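Local coordinates for protein deferrochelatase (Vibrio cholerae, PDB 5DE0) that binds heme b and, as a member of the dye-decolorizing (DyP-type) peroxidase family, probably uses it to carry out peroxidase chemistry, at residues B[21-26]-B[94-99]; B[62-67]-B[78-83]; B[155-160]-B[232-237]. All blocks are in the same frame, centred on the assembly; numbering follows the deposited sequence.

How the contacts relate
From the N terminus, strand 18-26 runs through the sheet of the N-terminal half, and contact 1 closes a loop of 67 residues by pairing 21-26 with 94-99. Nested inside that loop is contact 2, in which the short helical turn after strand 57-62 meets the segment 78-83; the two touch where Ser63 bonds to the backbone of Val96 and Asp97. Contact 3 follows in series within the C-terminal half, bringing helix 155-161 against strand 232-239 beside the heme. It lies about 21 Å from contact 1, centre to centre, yet the hydroxyl of Tyr21 bonds to the carbonyl of His234, tying the two halves together.

Contact 1: B[21-26]-B[94-99]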
loop_
_atom_site.group_PDB
_atom_site.type_symbol
_atom_site.label_atom_id
_atom_site.label_comp_id
_atom_site.label_asym_id
_atom_site.label_seq_id
_atom_site.Cartn_x
_atom_site.Cartn_y
_atom_site.Cartn_z
ATOM N N TYR B 21 -2.243 -10.389 1.496
ATOM C CA TYR B 21 -3.370 -11.310 1.452
ATOM C C TYR B 21 -4.020 -11.271 0.076
ATOM O O TYR B 21 -4.704 -10.305 -0.266
ATOM C CB TYR B 21 -4.404 -10.964 2.520
ATOM C CG TYR B 21 -3.833 -10.598 3.870
ATOM C CD1 TYR B 21 -3.551 -11.575 4.816
ATOM C CD2 TYR B 21 -3.596 -9.270 4.208
ATOM C CE1 TYR B 21 -3.043 -11.240 6.057
ATOM C CE2 TYR B 21 -3.090 -8.926 5.445
ATOM C CZ TYR B 21 -2.817 -9.913 6.367
ATOM O OH TYR B 21 -2.309 -9.572 7.601
ATOM N N THR B 22 -3.815 -12.326 -0.707
ATOM C CA THR B 22 -4.305 -12.354 -2.077
ATOM C C THR B 22 -5.358 -13.439 -2.295
ATOM O O THR B 22 -5.122 -14.617 -2.019
ATOM C CB THR B 22 -3.146 -12.569 -3.070
ATOM O OG1 THR B 22 -2.191 -11.511 -2.923
ATOM C CG2 THR B 22 -3.660 -12.577 -4.501
ATOM N N LEU B 23 -6.523 -13.025 -2.781
ATOM C CA LEU B 23 -7.574 -13.956 -3.173
ATOM C C LEU B 23 -7.661 -13.996 -4.694
ATOM O O LEU B 23 -7.797 -12.957 -5.338
ATOM C CB LEU B 23 -8.921 -13.547 -2.570
ATOM C CG LEU B 23 -9.001 -13.427 -1.045
ATOM C CD1 LEU B 23 -10.429 -13.133 -0.604
ATOM C CD2 LEU B 23 -8.487 -14.686 -0.377
ATOM N N LEU B 24 -7.578 -15.190 -5.272
ATOM C CA LEU B 24 -7.611 -15.310 -6.726
ATOM C C LEU B 24 -8.499 -16.458 -7.199
ATOM O O LEU B 24 -8.794 -17.390 -6.450
ATOM C CB LEU B 24 -6.189 -15.476 -7.279
ATOM C CG LEU B 24 -5.346 -16.676 -6.834
ATOM C CD1 LEU B 24 -5.479 -17.832 -7.812
ATOM C CD2 LEU B 24 -3.885 -16.278 -6.670
ATOM N N LYS B 25 -8.926 -16.370 -8.454
ATOM C CA LYS B 25 -9.753 -17.396 -9.071
ATOM C C LYS B 25 -8.985 -18.032 -10.224
ATOM O O LYS B 25 -8.309 -17.336 -10.980
ATOM C CB LYS B 25 -11.071 -16.797 -9.566
ATOM C CG LYS B 25 -12.095 -17.813 -10.041
ATOM C CD LYS B 25 -12.829 -18.456 -8.873
ATOM C CE LYS B 25 -13.836 -19.488 -9.363
ATOM N NZ LYS B 25 -14.529 -20.176 -8.239
ATOM N N VAL B 26 -9.081 -19.352 -10.351
ATOM C CA VAL B 26 -8.371 -20.065 -11.406
ATOM C C VAL B 26 -9.272 -20.277 -12.619
ATOM O O VAL B 26 -10.244 -21.029 -12.559
ATOM C CB VAL B 26 -7.847 -21.422 -10.909
ATOM C CG1 VAL B 26 -6.998 -22.085 -11.981
ATOM C CG2 VAL B 26 -7.047 -21.239 -9.627
ATOM N N THR B 94 -17.382 -14.644 -1.017
ATOM C CA THR B 94 -16.590 -14.346 -2.205
ATOM C C THR B 94 -16.295 -15.600 -3.019
ATOM O O THR B 94 -15.899 -16.628 -2.467
ATOM C CB THR B 94 -15.254 -13.667 -1.838
ATOM O OG1 THR B 94 -15.487 -12.613 -0.897
ATOM C CG2 THR B 94 -14.585 -13.098 -3.078
ATOM N N ASP B 95 -16.491 -15.512 -4.332
ATOM C CA ASP B 95 -16.123 -16.599 -5.231
ATOM C C ASP B 95 -14.610 -16.595 -5.431
ATOM O O ASP B 95 -14.076 -15.790 -6.194
ATOM C CB ASP B 95 -16.852 -16.468 -6.571
ATOM C CG ASP B 95 -16.551 -17.619 -7.521
ATOM O OD1 ASP B 95 -16.116 -18.691 -7.052
ATOM O OD2 ASP B 95 -16.759 -17.450 -8.742
ATOM N N VAL B 96 -13.926 -17.499 -4.735
ATOM C CA VAL B 96 -12.467 -17.532 -4.740
ATOM C C VAL B 96 -11.954 -18.964 -4.604
ATOM O O VAL B 96 -12.524 -19.769 -3.868
ATOM C CB VAL B 96 -11.894 -16.646 -3.605
ATOM C CG1 VAL B 96 -12.555 -16.988 -2.279
ATOM C CG2 VAL B 96 -10.378 -16.777 -3.510
ATOM N N ASP B 97 -10.885 -19.284 -5.331
ATOM C CA ASP B 97 -10.309 -20.624 -5.306
ATOM C C ASP B 97 -9.074 -20.732 -4.413
ATOM O O ASP B 97 -8.864 -21.751 -3.756
ATOM C CB ASP B 97 -9.934 -21.071 -6.722
ATOM C CG ASP B 97 -11.138 -21.224 -7.629
ATOM O OD1 ASP B 97 -12.238 -21.516 -7.115
ATOM O OD2 ASP B 97 -10.983 -21.057 -8.857
ATOM N N VAL B 98 -8.248 -19.690 -4.407
ATOM C CA VAL B 98 -6.936 -19.763 -3.768
ATOM C C VAL B 98 -6.623 -18.543 -2.905
ATOM O O VAL B 98 -6.903 -17.407 -3.288
ATOM C CB VAL B 98 -5.811 -19.925 -4.827
ATOM C CG1 VAL B 98 -4.434 -19.898 -4.176
ATOM C CG2 VAL B 98 -6.002 -21.209 -5.622
ATOM N N LEU B 99 -6.043 -18.793 -1.736
ATOM C CA LEU B 99 -5.517 -17.732 -0.888
ATOM C C LEU B 99 -3.991 -17.802 -0.826
ATOM O O LEU B 99 -3.417 -18.865 -0.583
ATOM C CB LEU B 99 -6.107 -17.824 0.525
ATOM C CG LEU B 99 -5.405 -17.032 1.634
ATOM C CD1 LEU B 99 -5.420 -15.536 1.349
ATOM C CD2 LEU B 99 -6.037 -17.326 2.992
#
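In strand 18-26, Thr22 O receives a CA-H...O contact from Leu99 CA at 3.3 Å. Leu23, with CG anti to its carbonyl carbon, crosses Leu99 obliquely so that CD2 meets Leu99 CD1 at 3.6 Å, while its CB rests on Val96 CG2. Phe289 and Val176 of the C-terminal sheet also touch Leu23 on this face, so the pair belongs to the packing between the two sheets. Leu24 is the hydrogen-bonded partner of Val98: its N-H gives a nearly straight bond (164°) to Val98 O, 3.1 Å from Leu24 N. Its carbonyl O is gripped in plane by two donors, Val98 N and Asp97 N, because Asp97 and Val98 together face this single residue, a classic beta bulge. The Leu24 side chain, in the crowded position between N and C (chi1 60°), lies alongside Val98 on the opposite face from Leu23, CD1 against CB. Lys25 starts anti to its backbone N and bends at chi2 (80°), laying CD along Asp97 OD2 and bringing NZ between two carboxylates. Lys25 NZ forms salt bridges to both, a very short 2.5 Å to Asp95 OD1 and 2.9 Å to Asp97 OD1, each oxygen met from above its carboxylate plane. Val26 N-H then bonds to Asp97 OD2, 3.0 Å from Val26 N, using the anti lone pair of that oxygen. With one oxygen on the ammonium and the other on a backbone N-H, the buried Asp97 carboxylate is fixed in rotation, and this pairing probably favours its ionised form and a protonated Lys25.

Contact 2: B[62-67]-B[78-83]; sequences FSKGFW and LIDFPE
Lys64 and Leu78 share most of this contact, Lys64 through the carbons of its side chain. Lys64 CB points at the 78-83 segment and touches Asp80 OD1 at 3.2 Å, with the carbonyl carbon of Ile79 also close by. CG, anti to the backbone N (chi1 166°), remains beside the same Asp80 oxygen. The chain then bends at chi2 (67°), which carries Lys64 CD over to the carbonyl of Leu78, 3.3 Å from Leu78 O. CE and NZ continue past that oxygen at longer range. The ammonium therefore ends well away from the carboxylate: Lys64 NZ is 7.0 Å from Asp80 OD1, and the opposite charges form no salt bridge. NZ has a weak hydrogen bond to Ser74 OG instead.

Leu78, also anti to its own N at CG, points toward the helical turn and sets CG and CD2 against Lys64 CA. Leu78 CD2 extends to Trp67 CE3 at 4.0 Å, approaching the indole obliquely; Phe290 lies against the same leucine. The backbones are bridged by a water that accepts from Lys64 N and donates to Ile79 O, 2.9 Å from each.

Ser63 OG bonds chiefly to Val96 O and also accepts weakly from Phe66 N, 3.4 Å away. Ser63 is thus the N-cap of a short, weakly bonded helix that follows strand 57-62 of the N-terminal ferredoxin-like sheet, where the backbone of Phe62 also bonds to Phe290 of the C-terminal half, with the irregular 78-83 loop folded back against it.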
loop_
_atom_site.group_PDB
_atom_site.type_symbol
_atom_site.label_atom_id
_atom_site.label_comp_id
_atom_site.label_asym_id
_atom_site.label_seq_id
_atom_site.Cartn_x
_atom_site.Cartn_y
_atom_site.Cartn_z
ATOM N N PHE B 62 -6.502 -23.428 -0.176
ATOM C CA PHE B 62 -7.484 -23.650 -1.231
ATOM C C PHE B 62 -8.898 -23.739 -0.667
ATOM O O PHE B 62 -9.100 -24.265 0.431
ATOM C CB PHE B 62 -7.155 -24.929 -2.002
ATOM C CG PHE B 62 -5.755 -24.972 -2.536
ATOM C CD1 PHE B 62 -4.740 -25.579 -1.813
ATOM C CD2 PHE B 62 -5.450 -24.407 -3.765
ATOM C CE1 PHE B 62 -3.443 -25.620 -2.309
ATOM C CE2 PHE B 62 -4.156 -24.447 -4.263
ATOM C CZ PHE B 62 -3.156 -25.054 -3.533
ATOM N N SER B 63 -9.871 -23.231 -1.421
ATOM C CA SER B 63 -11.266 -23.259 -0.993
ATOM C C SER B 63 -11.894 -24.636 -1.186
ATOM O O SER B 63 -11.301 -25.512 -1.809
ATOM C CB SER B 63 -12.077 -22.213 -1.751
ATOM O OG SER B 63 -12.192 -22.544 -3.122
ATOM N N LYS B 64 -13.095 -24.813 -0.642
ATOM C CA LYS B 64 -13.838 -26.058 -0.774
ATOM C C LYS B 64 -14.111 -26.387 -2.239
ATOM O O LYS B 64 -13.941 -27.534 -2.672
ATOM C CB LYS B 64 -15.154 -25.973 0.003
ATOM C CG LYS B 64 -16.147 -27.079 -0.330
ATOM C CD LYS B 64 -15.644 -28.442 0.115
ATOM C CE LYS B 64 -16.705 -29.515 -0.092
ATOM N NZ LYS B 64 -16.253 -30.839 0.413
ATOM N N GLY B 65 -14.534 -25.377 -2.995
ATOM C CA GLY B 65 -14.865 -25.562 -4.395
ATOM C C GLY B 65 -13.679 -25.977 -5.244
ATOM O O GLY B 65 -13.809 -26.830 -6.122
ATOM N N PHE B 66 -12.518 -25.385 -4.981
ATOM C CA PHE B 66 -11.323 -25.695 -5.755
ATOM C C PHE B 66 -10.690 -27.010 -5.316
ATOM O O PHE B 66 -9.940 -27.626 -6.074
ATOM C CB PHE B 66 -10.302 -24.558 -5.639
ATOM C CG PHE B 66 -9.114 -24.711 -6.556
ATOM C CD1 PHE B 66 -9.202 -24.330 -7.886
ATOM C CD2 PHE B 66 -7.909 -25.229 -6.090
ATOM C CE1 PHE B 66 -8.114 -24.469 -8.743
ATOM C CE2 PHE B 66 -6.818 -25.369 -6.945
ATOM C CZ PHE B 66 -6.924 -24.988 -8.270
ATOM N N TRP B 67 -10.980 -27.433 -4.091
ATOM C CA TRP B 67 -10.394 -28.659 -3.574
ATOM C C TRP B 67 -10.945 -29.890 -4.296
ATOM O O TRP B 67 -10.320 -30.948 -4.289
ATOM C CB TRP B 67 -10.628 -28.774 -2.067
ATOM C CG TRP B 67 -9.588 -29.617 -1.387
ATOM C CD1 TRP B 67 -9.490 -30.978 -1.414
ATOM C CD2 TRP B 67 -8.486 -29.155 -0.593
ATOM N NE1 TRP B 67 -8.403 -31.392 -0.687
ATOM C CE2 TRP B 67 -7.769 -30.293 -0.171
ATOM C CE3 TRP B 67 -8.041 -27.892 -0.198
ATOM C CZ2 TRP B 67 -6.623 -30.200 0.631
ATOM C CZ3 TRP B 67 -6.913 -27.803 0.592
ATOM C CH2 TRP B 67 -6.215 -28.946 0.999
ATOM N N LEU B 78 -14.061 -28.657 5.842
ATOM C CA LEU B 78 -13.955 -27.625 4.813
ATOM C C LEU B 78 -15.268 -27.456 4.051
ATOM O O LEU B 78 -15.752 -28.390 3.414
ATOM C CB LEU B 78 -12.819 -27.948 3.837
ATOM C CG LEU B 78 -12.576 -26.931 2.717
ATOM C CD1 LEU B 78 -12.296 -25.546 3.285
ATOM C CD2 LEU B 78 -11.430 -27.381 1.824
ATOM N N ILE B 79 -15.842 -26.259 4.133
ATOM C CA ILE B 79 -17.090 -25.939 3.447
ATOM C C ILE B 79 -17.002 -24.577 2.770
ATOM O O ILE B 79 -16.051 -23.826 2.990
ATOM C CB ILE B 79 -18.295 -25.923 4.414
ATOM C CG1 ILE B 79 -18.154 -24.778 5.420
ATOM C CG2 ILE B 79 -18.441 -27.258 5.130
ATOM C CD1 ILE B 79 -19.349 -24.612 6.336
ATOM N N ASP B 80 -17.999 -24.258 1.950
ATOM C CA ASP B 80 -18.111 -22.922 1.378
ATOM C C ASP B 80 -18.464 -21.927 2.474
ATOM O O ASP B 80 -19.191 -22.259 3.408
ATOM C CB ASP B 80 -19.169 -22.883 0.271
ATOM C CG ASP B 80 -18.700 -23.543 -1.009
ATOM O OD1 ASP B 80 -17.618 -24.166 -0.999
ATOM O OD2 ASP B 80 -19.418 -23.444 -2.026
ATOM N N PHE B 81 -17.940 -20.713 2.360
ATOM C CA PHE B 81 -18.247 -19.653 3.310
ATOM C C PHE B 81 -19.698 -19.214 3.142
ATOM O O PHE B 81 -20.054 -18.618 2.126
ATOM C CB PHE B 81 -17.298 -18.470 3.108
ATOM C CG PHE B 81 -17.390 -17.416 4.175
ATOM C CD1 PHE B 81 -18.298 -16.376 4.067
ATOM C CD2 PHE B 81 -16.551 -17.453 5.275
ATOM C CE1 PHE B 81 -18.378 -15.401 5.041
ATOM C CE2 PHE B 81 -16.624 -16.480 6.255
ATOM C CZ PHE B 81 -17.539 -15.453 6.138
ATOM N N PRO B 82 -20.547 -19.514 4.138
ATOM C CA PRO B 82 -21.964 -19.158 4.027
ATOM C C PRO B 82 -22.203 -17.674 4.286
ATOM O O PRO B 82 -21.503 -17.081 5.105
ATOM C CB PRO B 82 -22.619 -20.015 5.111
ATOM C CG PRO B 82 -21.564 -20.137 6.157
ATOM C CD PRO B 82 -20.240 -20.164 5.425
ATOM N N GLU B 83 -23.173 -17.083 3.595
ATOM C CA GLU B 83 -23.547 -15.698 3.856
ATOM C C GLU B 83 -24.333 -15.589 5.156
ATOM O O GLU B 83 -25.199 -16.421 5.436
ATOM C CB GLU B 83 -24.366 -15.123 2.700
ATOM C CG GLU B 83 -23.551 -14.793 1.465
ATOM C CD GLU B 83 -24.234 -13.772 0.578
ATOM O OE1 GLU B 83 -25.269 -13.217 1.002
ATOM O OE2 GLU B 83 -23.735 -13.522 -0.539
HETATM O O HOH W 1 -14.256 -22.645 0.980
#

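Contact 3: B[155-160]-B[232-237]. With HEM (protoporphyrin IX containing Fe), chain F.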
loop_
_atom_site.group_PDB
_atom_site.type_symbol
_atom_site.label_atom_id
_atom_site.label_comp_id
_atom_site.label_asym_id
_atom_site.label_seq_id
_atom_site.Cartn_x
_atom_site.Cartn_y
_atom_site.Cartn_z
ATOM N N GLU B 155 3.783 -21.737 22.289
ATOM C CA GLU B 155 3.459 -23.135 22.003
ATOM C C GLU B 155 1.977 -23.404 21.722
ATOM O O GLU B 155 1.648 -24.306 20.949
ATOM C CB GLU B 155 3.922 -24.035 23.156
ATOM C CG GLU B 155 3.216 -23.788 24.487
ATOM C CD GLU B 155 3.773 -22.593 25.236
ATOM O OE1 GLU B 155 4.919 -22.679 25.726
ATOM O OE2 GLU B 155 3.065 -21.566 25.328
ATOM N N LYS B 156 1.084 -22.634 22.340
ATOM C CA LYS B 156 -0.342 -22.901 22.193
ATOM C C LYS B 156 -0.866 -22.458 20.830
ATOM O O LYS B 156 -1.963 -22.841 20.427
ATOM C CB LYS B 156 -1.138 -22.235 23.320
ATOM C CG LYS B 156 -0.826 -20.772 23.573
ATOM C CD LYS B 156 -1.335 -20.342 24.945
ATOM C CE LYS B 156 -0.897 -18.928 25.297
ATOM N NZ LYS B 156 -1.663 -17.895 24.555
ATOM N N ARG B 157 -0.071 -21.666 20.118
ATOM C CA ARG B 157 -0.390 -21.307 18.741
ATOM C C ARG B 157 -0.461 -22.549 17.857
ATOM O O ARG B 157 -1.341 -22.667 17.004
ATOM C CB ARG B 157 0.645 -20.331 18.184
ATOM C CG ARG B 157 0.363 -18.886 18.533
ATOM C CD ARG B 157 1.482 -17.964 18.091
ATOM N NE ARG B 157 0.980 -16.605 17.915
ATOM C CZ ARG B 157 0.710 -16.056 16.736
ATOM N NH1 ARG B 157 0.914 -16.742 15.621
ATOM N NH2 ARG B 157 0.249 -14.815 16.671
ATOM N N ALA B 158 0.469 -23.474 18.076
ATOM C CA ALA B 158 0.546 -24.698 17.288
ATOM C C ALA B 158 -0.662 -25.604 17.505
ATOM O O ALA B 158 -1.172 -26.202 16.560
ATOM C CB ALA B 158 1.830 -25.448 17.618
ATOM N N GLU B 159 -1.121 -25.704 18.748
ATOM C CA GLU B 159 -2.221 -26.608 19.073
ATOM C C GLU B 159 -3.587 -25.957 18.862
ATOM O O GLU B 159 -4.614 -26.630 18.912
ATOM C CB GLU B 159 -2.090 -27.116 20.512
ATOM C CG GLU B 159 -2.071 -26.025 21.567
ATOM C CD GLU B 159 -1.733 -26.559 22.947
ATOM O OE1 GLU B 159 -0.535 -26.779 23.223
ATOM O OE2 GLU B 159 -2.664 -26.759 23.755
ATOM N N VAL B 160 -3.596 -24.649 18.630
ATOM C CA VAL B 160 -4.834 -23.943 18.312
ATOM C C VAL B 160 -5.035 -23.872 16.795
ATOM O O VAL B 160 -6.146 -24.061 16.296
ATOM C CB VAL B 160 -4.852 -22.514 18.915
ATOM C CG1 VAL B 160 -5.909 -21.649 18.239
ATOM C CG2 VAL B 160 -5.096 -22.572 20.411
ATOM N N VAL B 232 -6.083 -18.471 15.868
ATOM C CA VAL B 232 -4.848 -17.726 15.672
ATOM C C VAL B 232 -5.043 -16.694 14.568
ATOM O O VAL B 232 -5.142 -17.043 13.392
ATOM C CB VAL B 232 -3.670 -18.653 15.317
ATOM C CG1 VAL B 232 -2.419 -17.837 15.022
ATOM C CG2 VAL B 232 -3.414 -19.640 16.447
ATOM N N ARG B 233 -5.103 -15.423 14.954
ATOM C CA ARG B 233 -5.361 -14.346 14.005
ATOM C C ARG B 233 -4.076 -13.772 13.419
ATOM O O ARG B 233 -3.083 -13.594 14.123
ATOM C CB ARG B 233 -6.166 -13.230 14.677
ATOM C CG ARG B 233 -7.582 -13.626 15.062
ATOM C CD ARG B 233 -8.200 -12.601 16.002
ATOM N NE ARG B 233 -7.622 -12.673 17.341
ATOM C CZ ARG B 233 -7.588 -11.658 18.197
ATOM N NH1 ARG B 233 -8.091 -10.480 17.852
ATOM N NH2 ARG B 233 -7.041 -11.816 19.395
ATOM N N HIS B 234 -4.106 -13.482 12.122
ATOM C CA HIS B 234 -2.974 -12.859 11.441
ATOM C C HIS B 234 -3.411 -11.559 10.779
ATOM O O HIS B 234 -2.783 -11.093 9.826
ATOM C CB HIS B 234 -2.374 -13.806 10.399
ATOM C CG HIS B 234 -1.298 -14.695 10.938
ATOM N ND1 HIS B 234 -0.005 -14.260 11.131
ATOM C CD2 HIS B 234 -1.321 -15.991 11.327
ATOM C CE1 HIS B 234 0.723 -15.251 11.615
ATOM N NE2 HIS B 234 -0.052 -16.313 11.744
ATOM N N SER B 235 -4.493 -10.983 11.290
ATOM C CA SER B 235 -5.080 -9.781 10.710
ATOM C C SER B 235 -4.131 -8.597 10.776
ATOM O O SER B 235 -3.200 -8.571 11.581
ATOM C CB SER B 235 -6.385 -9.428 11.419
ATOM O OG SER B 235 -7.205 -10.570 11.581
ATOM N N LEU B 236 -4.385 -7.612 9.921
ATOM C CA LEU B 236 -3.562 -6.416 9.851
ATOM C C LEU B 236 -4.339 -5.299 9.165
ATOM O O LEU B 236 -5.058 -5.548 8.198
ATOM C CB LEU B 236 -2.261 -6.706 9.102
ATOM C CG LEU B 236 -0.960 -6.149 9.678
ATOM C CD1 LEU B 236 -0.829 -6.485 11.153
ATOM C CD2 LEU B 236 0.231 -6.691 8.900
ATOM N N PRO B 237 -4.214 -4.067 9.679
ATOM C CA PRO B 237 -4.845 -2.886 9.078
ATOM C C PRO B 237 -4.393 -2.677 7.633
ATOM O O PRO B 237 -3.325 -3.152 7.260
ATOM C CB PRO B 237 -4.368 -1.738 9.973
ATOM C CG PRO B 237 -4.036 -2.383 11.269
ATOM C CD PRO B 237 -3.506 -3.739 10.928
HETATM C CHA HEM F . -10.415 -9.877 20.015
HETATM C CHB HEM F . -12.182 -12.946 16.701
HETATM C CHC HEM F . -13.254 -9.221 13.762
HETATM C CHD HEM F . -10.716 -6.298 16.682
HETATM C C1A HEM F . -10.803 -11.034 19.378
HETATM C C2A HEM F . -10.687 -12.381 19.900
HETATM C C3A HEM F . -11.172 -13.226 18.984
HETATM C C4A HEM F . -11.615 -12.445 17.849
HETATM C CMA HEM F . -11.256 -14.764 19.097
HETATM C CAA HEM F . -10.104 -12.763 21.279
HETATM C CBA HEM F . -11.259 -13.087 22.225
HETATM C CGA HEM F . -10.736 -13.302 23.619
HETATM O O1A HEM F . -10.457 -12.293 24.316
HETATM O O2A HEM F . -10.605 -14.483 24.030
HETATM C C1B HEM F . -12.699 -12.202 15.665
HETATM C C2B HEM F . -13.531 -12.714 14.599
HETATM C C3B HEM F . -13.831 -11.708 13.779
HETATM C C4B HEM F . -13.205 -10.496 14.297
HETATM C CMB HEM F . -13.986 -14.181 14.425
HETATM C CAB HEM F . -14.707 -11.886 12.519
HETATM C CBB HEM F . -14.958 -10.887 11.676
HETATM C C1C HEM F . -12.632 -8.100 14.273
HETATM C C2C HEM F . -12.606 -6.778 13.673
HETATM C C3C HEM F . -11.898 -5.973 14.488
HETATM C C4C HEM F . -11.466 -6.763 15.623
HETATM C CMC HEM F . -13.286 -6.427 12.329
HETATM C CAC HEM F . -11.549 -4.468 14.360
HETATM C CBC HEM F . -12.013 -3.655 13.405
HETATM C C1D HEM F . -10.504 -6.933 17.887
HETATM C C2D HEM F . -10.079 -6.287 19.108
HETATM C C3D HEM F . -9.982 -7.407 20.152
HETATM C C4D HEM F . -10.360 -8.617 19.456
HETATM C CMD HEM F . -9.782 -4.788 19.324
HETATM C CAD HEM F . -9.575 -7.263 21.632
HETATM C CBD HEM F . -8.061 -7.363 21.786
HETATM C CGD HEM F . -7.593 -8.739 21.390
HETATM O O1D HEM F . -7.123 -8.903 20.235
HETATM O O2D HEM F . -7.686 -9.674 22.228
HETATM N NA HEM F . -11.374 -11.113 18.123
HETATM N NB HEM F . -12.522 -10.847 15.451
HETATM N NC HEM F . -11.929 -8.050 15.461
HETATM N ND HEM F . -10.657 -8.294 18.135
HETATM FE FE HEM F . -11.688 -9.544 16.840
#
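Arg233 of the heme pocket belongs to this contact; its side chain leaves strand 232-239 away from helix 155-161 and bends at chi3 (-73°) to lie by the porphyrin. HEM C1A sits over one face of its guanidinium, offset toward the rim. Both terminal nitrogens converge on one propionate oxygen, with NH1 and NH2 of Arg233 each 3.0 Å from HEM O1D, and NH1 also forms a salt bridge to Asp147. Two partners thus hold the group in place, and its positive charge probably favours an ionised propionate.

The neighbouring Val232 points instead to the helix. Its two methyls divide the work: Val232 CG2 packs against Val160 CG1 at 3.7 Å, and CG1 comes over one face of the Arg157 guanidinium, 3.6 Å from Arg157 NH1. Helix and strand meet here in the C-terminal half of the DyP peroxidase, a ferredoxin-like domain in which 232-239 pairs with 247-253 in the antiparallel sheet, and at Pro237 bonds on to Phe134 of the N-terminal half. Arg157 is extended from CG to NE and crosses Val232 at about a right angle. Its tip is held by the N-terminal segment, NH1 bonding to Leu12 O and NH2 forming a salt bridge to Glu14. His234 NE2 lies near the guanidinium plane, 4.0 Å from Arg157 NH1, with the imidazole turned 81° to it; His234 NE2 itself is hydrogen-bonded to Ile11 O.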